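Local structure of methyltransferase-like protein (Saccharopolyspora spinosa, 4PNE) at residues A71-A76 with P252-E257; G93-D98 with Q117-T122; Q105-V110 with H142-S147. The protein catalyses a [4+2] cycloaddition in spinosyn biosynthesis and binds S-adenosyl-L-homocysteine in a fold like that of SAM-dependent methyltransferases. All coordinates share one frame; numbering follows the deposited sequence.

Contact 1: A71-A76 with P252-E257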
loop_
_atom_site.group_PDB
_atom_site.type_symbol
_atom_site.label_atom_id
_atom_site.label_comp_id
_atom_site.label_asym_id
_atom_site.label_seq_id
_atom_site.Cartn_x
_atom_site.Cartn_y
_atom_site.Cartn_z
ATOM N N ALA A 71 -5.069 -11.137 -17.032
ATOM C CA ALA A 71 -3.681 -10.798 -16.687
ATOM C C ALA A 71 -3.251 -11.449 -15.386
ATOM O O ALA A 71 -4.071 -11.698 -14.523
ATOM C CB ALA A 71 -3.522 -9.301 -16.586
ATOM N N SER A 72 -1.954 -11.709 -15.248
ATOM C CA SER A 72 -1.396 -12.148 -13.976
ATOM C C SER A 72 -1.613 -11.111 -12.899
ATOM O O SER A 72 -1.704 -9.899 -13.219
ATOM C CB SER A 72 0.097 -12.392 -14.111
ATOM O OG SER A 72 0.801 -11.173 -14.308
ATOM N N TRP A 73 -1.637 -11.521 -11.629
ATOM C CA TRP A 73 -1.824 -10.542 -10.583
ATOM C C TRP A 73 -0.676 -9.530 -10.575
ATOM O O TRP A 73 -0.911 -8.352 -10.328
ATOM C CB TRP A 73 -1.992 -11.170 -9.198
ATOM C CG TRP A 73 -0.794 -11.809 -8.574
ATOM C CD1 TRP A 73 -0.467 -13.113 -8.614
ATOM C CD2 TRP A 73 0.209 -11.162 -7.764
ATOM N NE1 TRP A 73 0.700 -13.336 -7.897
ATOM C CE2 TRP A 73 1.130 -12.147 -7.377
ATOM C CE3 TRP A 73 0.428 -9.844 -7.369
ATOM C CZ2 TRP A 73 2.239 -11.859 -6.580
ATOM C CZ3 TRP A 73 1.540 -9.565 -6.588
ATOM C CH2 TRP A 73 2.429 -10.562 -6.214
ATOM N N GLN A 74 0.541 -9.953 -10.899
ATOM C CA GLN A 74 1.643 -9.015 -10.959
ATOM C C GLN A 74 1.402 -7.945 -12.014
ATOM O O GLN A 74 1.616 -6.766 -11.766
ATOM C CB GLN A 74 2.943 -9.747 -11.252
ATOM C CG GLN A 74 3.374 -10.735 -10.183
ATOM C CD GLN A 74 3.033 -12.203 -10.494
ATOM O OE1 GLN A 74 1.965 -12.555 -11.031
ATOM N NE2 GLN A 74 3.957 -13.076 -10.134
ATOM N N GLN A 75 0.961 -8.353 -13.197
ATOM C CA GLN A 75 0.638 -7.401 -14.241
ATOM C C GLN A 75 -0.459 -6.439 -13.811
ATOM O O GLN A 75 -0.393 -5.234 -14.081
ATOM C CB GLN A 75 0.212 -8.122 -15.513
ATOM C CG GLN A 75 1.355 -8.743 -16.276
ATOM C CD GLN A 75 0.883 -9.638 -17.390
ATOM O OE1 GLN A 75 -0.057 -10.421 -17.218
ATOM N NE2 GLN A 75 1.535 -9.540 -18.544
ATOM N N ALA A 76 -1.494 -6.980 -13.170
ATOM C CA ALA A 76 -2.632 -6.184 -12.710
ATOM C C ALA A 76 -2.228 -5.234 -11.577
ATOM O O ALA A 76 -2.708 -4.094 -11.500
ATOM C CB ALA A 76 -3.758 -7.083 -12.255
ATOM N N PRO A 252 -8.603 -14.542 -5.236
ATOM C CA PRO A 252 -8.598 -15.928 -5.725
ATOM C C PRO A 252 -7.297 -16.255 -6.440
ATOM O O PRO A 252 -6.744 -17.356 -6.242
ATOM C CB PRO A 252 -9.791 -15.976 -6.699
ATOM C CG PRO A 252 -10.600 -14.796 -6.382
ATOM C CD PRO A 252 -9.733 -13.763 -5.766
ATOM N N GLN A 253 -6.778 -15.325 -7.238
ATOM C CA GLN A 253 -5.609 -15.625 -8.048
ATOM C C GLN A 253 -4.371 -15.680 -7.171
ATOM O O GLN A 253 -3.547 -16.602 -7.317
ATOM C CB GLN A 253 -5.418 -14.619 -9.189
ATOM C CG GLN A 253 -6.516 -14.727 -10.244
ATOM C CD GLN A 253 -6.194 -14.069 -11.584
ATOM O OE1 GLN A 253 -5.053 -13.710 -11.877
ATOM N NE2 GLN A 253 -7.227 -13.916 -12.412
ATOM N N PHE A 254 -4.233 -14.754 -6.234
ATOM C CA PHE A 254 -3.067 -14.792 -5.358
ATOM C C PHE A 254 -3.083 -16.043 -4.478
ATOM O O PHE A 254 -2.035 -16.657 -4.286
ATOM C CB PHE A 254 -2.989 -13.533 -4.493
ATOM C CG PHE A 254 -1.785 -13.504 -3.605
ATOM C CD1 PHE A 254 -0.567 -13.157 -4.120
ATOM C CD2 PHE A 254 -1.878 -13.858 -2.268
ATOM C CE1 PHE A 254 0.574 -13.172 -3.329
ATOM C CE2 PHE A 254 -0.745 -13.871 -1.461
ATOM C CZ PHE A 254 0.462 -13.523 -1.987
ATOM N N ALA A 255 -4.254 -16.458 -3.998
ATOM C CA ALA A 255 -4.375 -17.652 -3.165
ATOM C C ALA A 255 -3.916 -18.881 -3.923
ATOM O O ALA A 255 -3.228 -19.736 -3.371
ATOM C CB ALA A 255 -5.806 -17.843 -2.679
ATOM N N GLU A 256 -4.316 -18.983 -5.184
ATOM C CA GLU A 256 -3.866 -20.099 -5.990
ATOM C C GLU A 256 -2.332 -20.090 -6.127
ATOM O O GLU A 256 -1.677 -21.131 -5.969
ATOM C CB GLU A 256 -4.546 -20.073 -7.351
ATOM C CG GLU A 256 -3.924 -21.041 -8.318
ATOM C CD GLU A 256 -4.787 -21.317 -9.519
ATOM O OE1 GLU A 256 -5.869 -20.698 -9.654
ATOM O OE2 GLU A 256 -4.358 -22.145 -10.341
ATOM N N GLU A 257 -1.745 -18.916 -6.373
ATOM C CA GLU A 257 -0.280 -18.802 -6.456
ATOM C C GLU A 257 0.424 -19.215 -5.169
ATOM O O GLU A 257 1.479 -19.869 -5.187
ATOM C CB GLU A 257 0.123 -17.359 -6.803
ATOM C CG GLU A 257 -0.398 -16.892 -8.121
ATOM C CD GLU A 257 0.138 -17.714 -9.268
ATOM O OE1 GLU A 257 1.385 -17.761 -9.422
ATOM O OE2 GLU A 257 -0.682 -18.330 -9.990
HETATM O O HOH W 1 2.793 -15.474 -8.407
HETATM O O HOH W 2 -2.532 -14.405 -11.448
#

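Contact 2: G93-D98 with Q117-T122. With SAH (S-adenosyl-L-homocysteine), chain C.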
loop_
_atom_site.group_PDB
_atom_site.type_symbol
_atom_site.label_atom_id
_atom_site.label_comp_id
_atom_site.label_asym_id
_atom_site.label_seq_id
_atom_site.Cartn_x
_atom_site.Cartn_y
_atom_site.Cartn_z
ATOM N N GLY A 93 10.359 16.469 -11.863
ATOM C CA GLY A 93 11.063 17.341 -10.939
ATOM C C GLY A 93 10.382 17.574 -9.614
ATOM O O GLY A 93 10.698 18.524 -8.907
ATOM N N VAL A 94 9.446 16.689 -9.282
ATOM C CA VAL A 94 8.740 16.755 -8.002
ATOM C C VAL A 94 9.347 15.758 -7.024
ATOM O O VAL A 94 10.111 14.862 -7.425
ATOM C CB VAL A 94 7.251 16.452 -8.168
ATOM C CG1 VAL A 94 6.562 17.498 -9.047
ATOM C CG2 VAL A 94 7.034 15.079 -8.766
ATOM N N ARG A 95 9.031 15.951 -5.745
ATOM C CA ARG A 95 9.454 15.076 -4.671
ATOM C C ARG A 95 8.204 14.391 -4.151
ATOM O O ARG A 95 7.219 15.061 -3.865
ATOM C CB ARG A 95 10.172 15.843 -3.544
ATOM C CG ARG A 95 10.995 14.930 -2.657
ATOM C CD ARG A 95 11.646 15.654 -1.499
ATOM N NE ARG A 95 12.202 14.683 -0.572
ATOM C CZ ARG A 95 12.579 14.968 0.673
ATOM N NH1 ARG A 95 13.056 14.007 1.452
ATOM N NH2 ARG A 95 12.468 16.210 1.136
ATOM N N LEU A 96 8.247 13.067 -4.048
ATOM C CA LEU A 96 7.114 12.240 -3.675
ATOM C C LEU A 96 7.453 11.364 -2.459
ATOM O O LEU A 96 8.523 10.737 -2.448
ATOM C CB LEU A 96 6.706 11.368 -4.868
ATOM C CG LEU A 96 5.399 10.608 -4.713
ATOM C CD1 LEU A 96 4.642 10.588 -6.025
ATOM C CD2 LEU A 96 5.709 9.227 -4.247
ATOM N N LEU A 97 6.590 11.340 -1.441
ATOM C CA LEU A 97 6.749 10.442 -0.297
ATOM C C LEU A 97 5.886 9.193 -0.493
ATOM O O LEU A 97 4.666 9.303 -0.573
ATOM C CB LEU A 97 6.358 11.152 1.000
ATOM C CG LEU A 97 6.469 10.392 2.317
ATOM C CD1 LEU A 97 7.900 10.095 2.627
ATOM C CD2 LEU A 97 5.778 11.165 3.427
ATOM N N ASP A 98 6.520 8.036 -0.571
ATOM C CA ASP A 98 5.857 6.741 -0.695
ATOM C C ASP A 98 5.704 6.145 0.726
ATOM O O ASP A 98 6.637 5.600 1.305
ATOM C CB ASP A 98 6.693 5.862 -1.681
ATOM C CG ASP A 98 6.074 4.503 -1.962
ATOM O OD1 ASP A 98 4.937 4.260 -1.546
ATOM O OD2 ASP A 98 6.769 3.679 -2.608
ATOM N N GLN A 117 11.962 12.529 -7.649
ATOM C CA GLN A 117 12.640 12.009 -6.476
ATOM C C GLN A 117 11.601 11.390 -5.546
ATOM O O GLN A 117 10.663 12.065 -5.112
ATOM C CB GLN A 117 13.438 13.100 -5.762
ATOM C CG GLN A 117 14.777 13.441 -6.431
ATOM C CD GLN A 117 14.623 14.458 -7.549
ATOM O OE1 GLN A 117 14.572 15.652 -7.302
ATOM N NE2 GLN A 117 14.543 13.983 -8.787
ATOM N N ILE A 118 11.732 10.086 -5.302
ATOM C CA ILE A 118 10.851 9.366 -4.403
ATOM C C ILE A 118 11.606 9.001 -3.151
ATOM O O ILE A 118 12.691 8.413 -3.224
ATOM C CB ILE A 118 10.301 8.103 -5.039
ATOM C CG1 ILE A 118 9.597 8.419 -6.355
ATOM C CG2 ILE A 118 9.321 7.453 -4.076
ATOM C CD1 ILE A 118 9.105 7.174 -7.129
ATOM N N THR A 119 11.032 9.393 -2.024
ATOM C CA THR A 119 11.445 8.984 -0.695
ATOM C C THR A 119 10.474 7.882 -0.288
ATOM O O THR A 119 9.328 8.174 -0.039
ATOM C CB THR A 119 11.394 10.158 0.305
ATOM O OG1 THR A 119 12.271 11.223 -0.141
ATOM C CG2 THR A 119 11.793 9.714 1.706
ATOM N N GLY A 120 10.925 6.629 -0.187
ATOM C CA GLY A 120 10.074 5.522 0.228
ATOM C C GLY A 120 10.318 5.168 1.663
ATOM O O GLY A 120 11.470 4.974 2.041
ATOM N N ILE A 121 9.283 5.088 2.481
ATOM C CA ILE A 121 9.432 4.732 3.872
ATOM C C ILE A 121 8.646 3.476 4.225
ATOM O O ILE A 121 7.559 3.241 3.707
ATOM C CB ILE A 121 9.009 5.866 4.820
ATOM C CG1 ILE A 121 7.540 6.249 4.636
ATOM C CG2 ILE A 121 9.870 7.086 4.569
ATOM C CD1 ILE A 121 7.007 7.197 5.725
ATOM N N THR A 122 9.240 2.654 5.077
ATOM C CA THR A 122 8.590 1.461 5.565
ATOM C C THR A 122 9.082 1.187 6.980
ATOM O O THR A 122 10.124 1.688 7.365
ATOM C CB THR A 122 8.862 0.262 4.670
ATOM O OG1 THR A 122 8.339 -0.918 5.306
ATOM C CG2 THR A 122 10.363 0.098 4.407
HETATM N N SAH C . 2.852 0.426 -0.939
HETATM C CA SAH C . 3.533 -0.863 -1.094
HETATM C CB SAH C . 3.411 -1.788 0.114
HETATM C CG SAH C . 2.059 -1.954 0.763
HETATM S SD SAH C . 2.117 -3.221 2.039
HETATM C C SAH C . 3.018 -1.550 -2.328
HETATM O O SAH C . 3.646 -2.478 -2.806
HETATM O OXT SAH C . 2.015 -1.107 -2.895
HETATM C "C5'" SAH C . 2.043 -2.116 3.472
HETATM C "C4'" SAH C . 3.321 -1.325 3.707
HETATM O "O4'" SAH C . 3.091 -0.332 4.698
HETATM C "C3'" SAH C . 4.483 -2.155 4.225
HETATM O "O3'" SAH C . 5.610 -1.763 3.463
HETATM C "C2'" SAH C . 4.598 -1.752 5.686
HETATM O "O2'" SAH C . 5.879 -1.896 6.297
HETATM C "C1'" SAH C . 4.151 -0.293 5.617
HETATM N N9 SAH C . 3.750 0.243 6.931
HETATM C C8 SAH C . 2.909 -0.262 7.869
HETATM N N7 SAH C . 2.882 0.557 8.945
HETATM C C5 SAH C . 3.722 1.581 8.698
HETATM C C6 SAH C . 4.103 2.684 9.434
HETATM N N6 SAH C . 3.603 2.921 10.638
HETATM N N1 SAH C . 4.971 3.565 8.899
HETATM C C2 SAH C . 5.504 3.371 7.641
HETATM N N3 SAH C . 5.173 2.258 6.923
HETATM C C4 SAH C . 4.269 1.396 7.439
#

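Contact 3: Q105-V110 with H142-S147. With SAH (S-adenosyl-L-homocysteine), chain C.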
loop_
_atom_site.group_PDB
_atom_site.type_symbol
_atom_site.label_atom_id
_atom_site.label_comp_id
_atom_site.label_asym_id
_atom_site.label_seq_id
_atom_site.Cartn_x
_atom_site.Cartn_y
_atom_site.Cartn_z
ATOM N N GLN A 105 8.901 -1.922 -5.178
ATOM C CA GLN A 105 8.684 -2.241 -6.577
ATOM C C GLN A 105 7.827 -1.168 -7.306
ATOM O O GLN A 105 8.165 -0.787 -8.423
ATOM C CB GLN A 105 8.070 -3.654 -6.692
ATOM C CG GLN A 105 7.936 -4.199 -8.093
ATOM C CD GLN A 105 6.643 -3.738 -8.788
ATOM O OE1 GLN A 105 5.757 -3.178 -8.163
ATOM N NE2 GLN A 105 6.533 -4.011 -10.079
ATOM N N PRO A 106 6.724 -0.684 -6.708
ATOM C CA PRO A 106 5.945 0.345 -7.374
ATOM C C PRO A 106 6.731 1.658 -7.534
ATOM O O PRO A 106 6.644 2.288 -8.581
ATOM C CB PRO A 106 4.742 0.508 -6.439
ATOM C CG PRO A 106 4.603 -0.808 -5.764
ATOM C CD PRO A 106 6.045 -1.166 -5.498
ATOM N N ALA A 107 7.482 2.064 -6.520
ATOM C CA ALA A 107 8.294 3.274 -6.641
ATOM C C ALA A 107 9.296 3.158 -7.788
ATOM O O ALA A 107 9.493 4.089 -8.543
ATOM C CB ALA A 107 9.014 3.563 -5.365
ATOM N N LEU A 108 9.955 2.012 -7.894
ATOM C CA LEU A 108 10.944 1.824 -8.932
ATOM C C LEU A 108 10.310 1.728 -10.296
ATOM O O LEU A 108 10.913 2.132 -11.273
ATOM C CB LEU A 108 11.791 0.569 -8.640
ATOM C CG LEU A 108 12.704 0.772 -7.439
ATOM C CD1 LEU A 108 13.203 -0.535 -6.862
ATOM C CD2 LEU A 108 13.875 1.679 -7.787
ATOM N N ARG A 109 9.084 1.213 -10.380
ATOM C CA ARG A 109 8.385 1.185 -11.659
ATOM C C ARG A 109 8.144 2.591 -12.193
ATOM O O ARG A 109 8.364 2.881 -13.393
ATOM C CB ARG A 109 7.049 0.441 -11.526
ATOM C CG ARG A 109 6.199 0.459 -12.788
ATOM C CD ARG A 109 4.977 -0.451 -12.642
ATOM N NE ARG A 109 4.146 -0.315 -13.820
ATOM C CZ ARG A 109 4.373 -0.965 -14.957
ATOM N NH1 ARG A 109 5.366 -1.855 -15.042
ATOM N NH2 ARG A 109 3.569 -0.769 -15.988
ATOM N N VAL A 110 7.701 3.458 -11.309
ATOM C CA VAL A 110 7.386 4.843 -11.654
ATOM C C VAL A 110 8.673 5.630 -11.910
ATOM O O VAL A 110 8.726 6.414 -12.836
ATOM C CB VAL A 110 6.533 5.496 -10.536
ATOM C CG1 VAL A 110 6.301 6.972 -10.807
ATOM C CG2 VAL A 110 5.205 4.832 -10.434
ATOM N N HIS A 142 19.540 7.278 -8.099
ATOM C CA HIS A 142 19.533 8.765 -8.218
ATOM C C HIS A 142 18.141 9.362 -8.100
ATOM O O HIS A 142 18.014 10.576 -7.863
ATOM C CB HIS A 142 20.153 9.201 -9.547
ATOM C CG HIS A 142 19.498 8.614 -10.754
ATOM N ND1 HIS A 142 19.606 7.279 -11.088
ATOM C CD2 HIS A 142 18.713 9.182 -11.704
ATOM C CE1 HIS A 142 18.928 7.057 -12.203
ATOM N NE2 HIS A 142 18.382 8.197 -12.601
ATOM N N ARG A 143 17.115 8.518 -8.267
ATOM C CA ARG A 143 15.716 8.960 -8.199
ATOM C C ARG A 143 14.977 8.441 -6.985
ATOM O O ARG A 143 13.977 9.024 -6.593
ATOM C CB ARG A 143 14.948 8.543 -9.442
ATOM C CG ARG A 143 15.351 9.303 -10.673
ATOM C CD ARG A 143 14.710 8.773 -11.920
ATOM N NE ARG A 143 15.123 9.522 -13.107
ATOM C CZ ARG A 143 14.699 9.270 -14.335
ATOM N NH1 ARG A 143 13.791 8.300 -14.555
ATOM N NH2 ARG A 143 15.119 10.015 -15.341
ATOM N N VAL A 144 15.371 7.301 -6.430
ATOM C CA VAL A 144 14.601 6.710 -5.351
ATOM C C VAL A 144 15.515 6.336 -4.211
ATOM O O VAL A 144 16.566 5.721 -4.441
ATOM C CB VAL A 144 13.835 5.451 -5.844
ATOM C CG1 VAL A 144 12.819 5.009 -4.819
ATOM C CG2 VAL A 144 13.162 5.726 -7.180
ATOM N N ASP A 145 15.131 6.687 -2.992
ATOM C CA ASP A 145 15.811 6.165 -1.813
ATOM C C ASP A 145 14.798 5.715 -0.757
ATOM O O ASP A 145 13.630 6.133 -0.715
ATOM C CB ASP A 145 16.770 7.183 -1.222
ATOM C CG ASP A 145 16.068 8.258 -0.496
ATOM O OD1 ASP A 145 15.153 8.856 -1.095
ATOM O OD2 ASP A 145 16.424 8.507 0.675
ATOM N N PHE A 146 15.264 4.818 0.092
ATOM C CA PHE A 146 14.431 4.119 1.032
ATOM C C PHE A 146 14.974 4.216 2.424
ATOM O O PHE A 146 16.188 4.125 2.618
ATOM C CB PHE A 146 14.330 2.659 0.623
ATOM C CG PHE A 146 13.769 2.470 -0.735
ATOM C CD1 PHE A 146 12.406 2.543 -0.951
ATOM C CD2 PHE A 146 14.593 2.251 -1.828
ATOM C CE1 PHE A 146 11.885 2.387 -2.202
ATOM C CE2 PHE A 146 14.055 2.094 -3.081
ATOM C CZ PHE A 146 12.696 2.158 -3.264
ATOM N N SER A 147 14.068 4.373 3.385
ATOM C CA SER A 147 14.413 4.447 4.782
ATOM C C SER A 147 13.398 3.816 5.704
ATOM O O SER A 147 12.208 3.672 5.358
ATOM C CB SER A 147 14.631 5.902 5.204
ATOM O OG SER A 147 13.502 6.679 4.929
HETATM N N SAH C . 2.852 0.426 -0.939
HETATM C CA SAH C . 3.533 -0.863 -1.094
HETATM C CB SAH C . 3.411 -1.788 0.114
HETATM C CG SAH C . 2.059 -1.954 0.763
HETATM S SD SAH C . 2.117 -3.221 2.039
HETATM C C SAH C . 3.018 -1.550 -2.328
HETATM O O SAH C . 3.646 -2.478 -2.806
HETATM O OXT SAH C . 2.015 -1.107 -2.895
HETATM C "C5'" SAH C . 2.043 -2.116 3.472
HETATM C "C4'" SAH C . 3.321 -1.325 3.707
HETATM O "O4'" SAH C . 3.091 -0.332 4.698
HETATM C "C3'" SAH C . 4.483 -2.155 4.225
HETATM O "O3'" SAH C . 5.610 -1.763 3.463
HETATM C "C2'" SAH C . 4.598 -1.752 5.686
HETATM O "O2'" SAH C . 5.879 -1.896 6.297
HETATM C "C1'" SAH C . 4.151 -0.293 5.617
HETATM N N9 SAH C . 3.750 0.243 6.931
HETATM C C8 SAH C . 2.909 -0.262 7.869
HETATM N N7 SAH C . 2.882 0.557 8.945
HETATM C C5 SAH C . 3.722 1.581 8.698
HETATM C C6 SAH C . 4.103 2.684 9.434
HETATM N N6 SAH C . 3.603 2.921 10.638
HETATM N N1 SAH C . 4.971 3.565 8.899
HETATM C C2 SAH C . 5.504 3.371 7.641
HETATM N N3 SAH C . 5.173 2.258 6.923
HETATM C C4 SAH C . 4.269 1.396 7.439
#

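Contact 1: A71-A76 with P252-E257
W73, in the first turn of helix 73-88, reaches across to helix 250-260 and meets it with its indole ring. Its CB points at the other helix, and chi1 of 70° sets CG between the backbone N and the carbonyl carbon, which lays the indole against E257 and F254. Going outward, CD1 comes first, alongside CG of E257; NE1 follows, 3.7 Å from the same E257 CG, which lies near the indole plane at the ring's edge. F254 covers one face of the indole. CE2 of W73 is 3.8 Å from F254 CD1, and CZ2 of W73 lies against both CD1 and CE1 of that ring. The phenyl group therefore presents its edge to the indole face, a T-shaped pair with planes 82° apart and F254 displaced toward the rim. CG of Q74 covers the opposite face, 3.8 Å above the indole plane.

Water joins the polar groups. One molecule accepts from NE1 of W73 at 3.0 Å and donates to OE1 of E257 at 2.9 Å. A second accepts from the backbone N of W73 and donates to OE1 of Q253 at 2.7 Å. The amide nitrogen of Q253 bonds to the carbonyl of G69, which helps fix the rotation of the group.

At the N terminus of helix 73-88, S72 and Q75 close a capping box: Q75 N donates to S72 OG, and S72 N to Q75 OE1 at 3.0 Å, in the carbonyl plane. Helix 36-54 adds A54 against W73 and L50 and V53 against F254. The contact thus joins a capped helix N terminus to helix 250-260 through a T-shaped aromatic pair, the W73 side chain lying about 7 Å from those of I60 and H61 in the S-adenosyl-L-homocysteine site.

Contact 2: G93-D98 with Q117-T122
L96 and D98 on one strand and Q117, T119 and I121 on the other are laced together by main-chain hydrogen bonds in a parallel ladder. L96 N donates to Q117 O at 2.8 Å and its carbonyl receives T119 N; D98 repeats the pattern, its N donating to T119 O and its O accepting from I121 N. V94 O, bonded to Q117 N, starts the series.

Beyond the backbone, L96 and I118 lie side by side on one face, CD2 of L96 being 4.0 Å from CG2 of I118, and the same methyl of I118 touches CB of D98. On the other face CD1 of L97 lies 4.1 Å from CG2 of I121 and also meets CG2 of T119. The R95 chain runs extended from CG to NE, with CG opposite the backbone N (chi1 -162°), and brings the guanidinium edge to T119 OG1; NH1 of R95 reaches that oxygen at 3.3 Å in a weak bond. At the end of strand 117-122, T122 OG1 accepts a 2.8 Å bond from O2' of S-adenosyl-L-homocysteine and is itself held by S124 N and Q127.

The pair supplies the two strands of a beta-alpha-beta unit: helix 105-113 links them and rests A107 on D98 and I118, while strands 161-167 and 144-148 flank them.

Contact 3: Q105-V110 with H142-S147
Helix 105-110 runs nearly antiparallel to strand 144-147, with the two axes 164° apart in direction and 9.5 Å from each other at closest approach. V144 and F146, two residues apart on the strand, both direct their CB atoms at the helix and meet A107 and L108 there.

V144 divides its branches between the two helix residues. With CG1 opposite the backbone N (chi1 -168°), that methyl comes 4.1 Å from the CB of A107, whereas CG2 of V144 turns to CD2 of L108 at 4.2 Å. L108 leaves the helix to one side of the strand, its CG swung opposite the carbonyl carbon, and the end of its side chain then bends back within reach of the valine.

F146 extends the same apolar surface toward the ligand end. Its CZ meets CG of L108 at 4.4 Å near the plane of the ring, so the leucine borders an edge of the phenyl group. CE1 of F146 lies 4.4 Å from CB of A107. The fit between helix and strand is wholly apolar, without a hydrogen bond. C134, A135 and R138 of helix 125-138 also touch L108, A131 touches F146, and I118 on the adjacent strand supports V144.

At the start of the helix P106 turns to the ligand, its CG 3.5 Å from the carboxylate O of S-adenosyl-L-homocysteine. Packing of a helix on the outermost strand of the parallel part of a mixed sheet, just after a glycine-rich turn that includes G102, is consistent with the Rossmann-like fold of SAM-dependent methyltransferases.

From the N terminus, the chain first supplies residues 71-76 at the start of helix 73-88, and contact 1 closes only when 252-257 is reached, enclosing the other two contacts in a loop of 175 residues. Within it, contact 2 closes a loop of 18 residues and contact 3 one of 31; 105-110 lies between 93-98 and 117-122, while 142-147 follows both, so the two cross. They adjoin directly, with centres about 7 Å apart: I118 N and R143 O, and G120 N and D145 O, probably hydrogen-bond between neighbouring strands, and both touch the ligand. Contact 1 stands apart, on the opposite side of the chain's centre from contact 2, and ties helix 73-88 to helix 250-260.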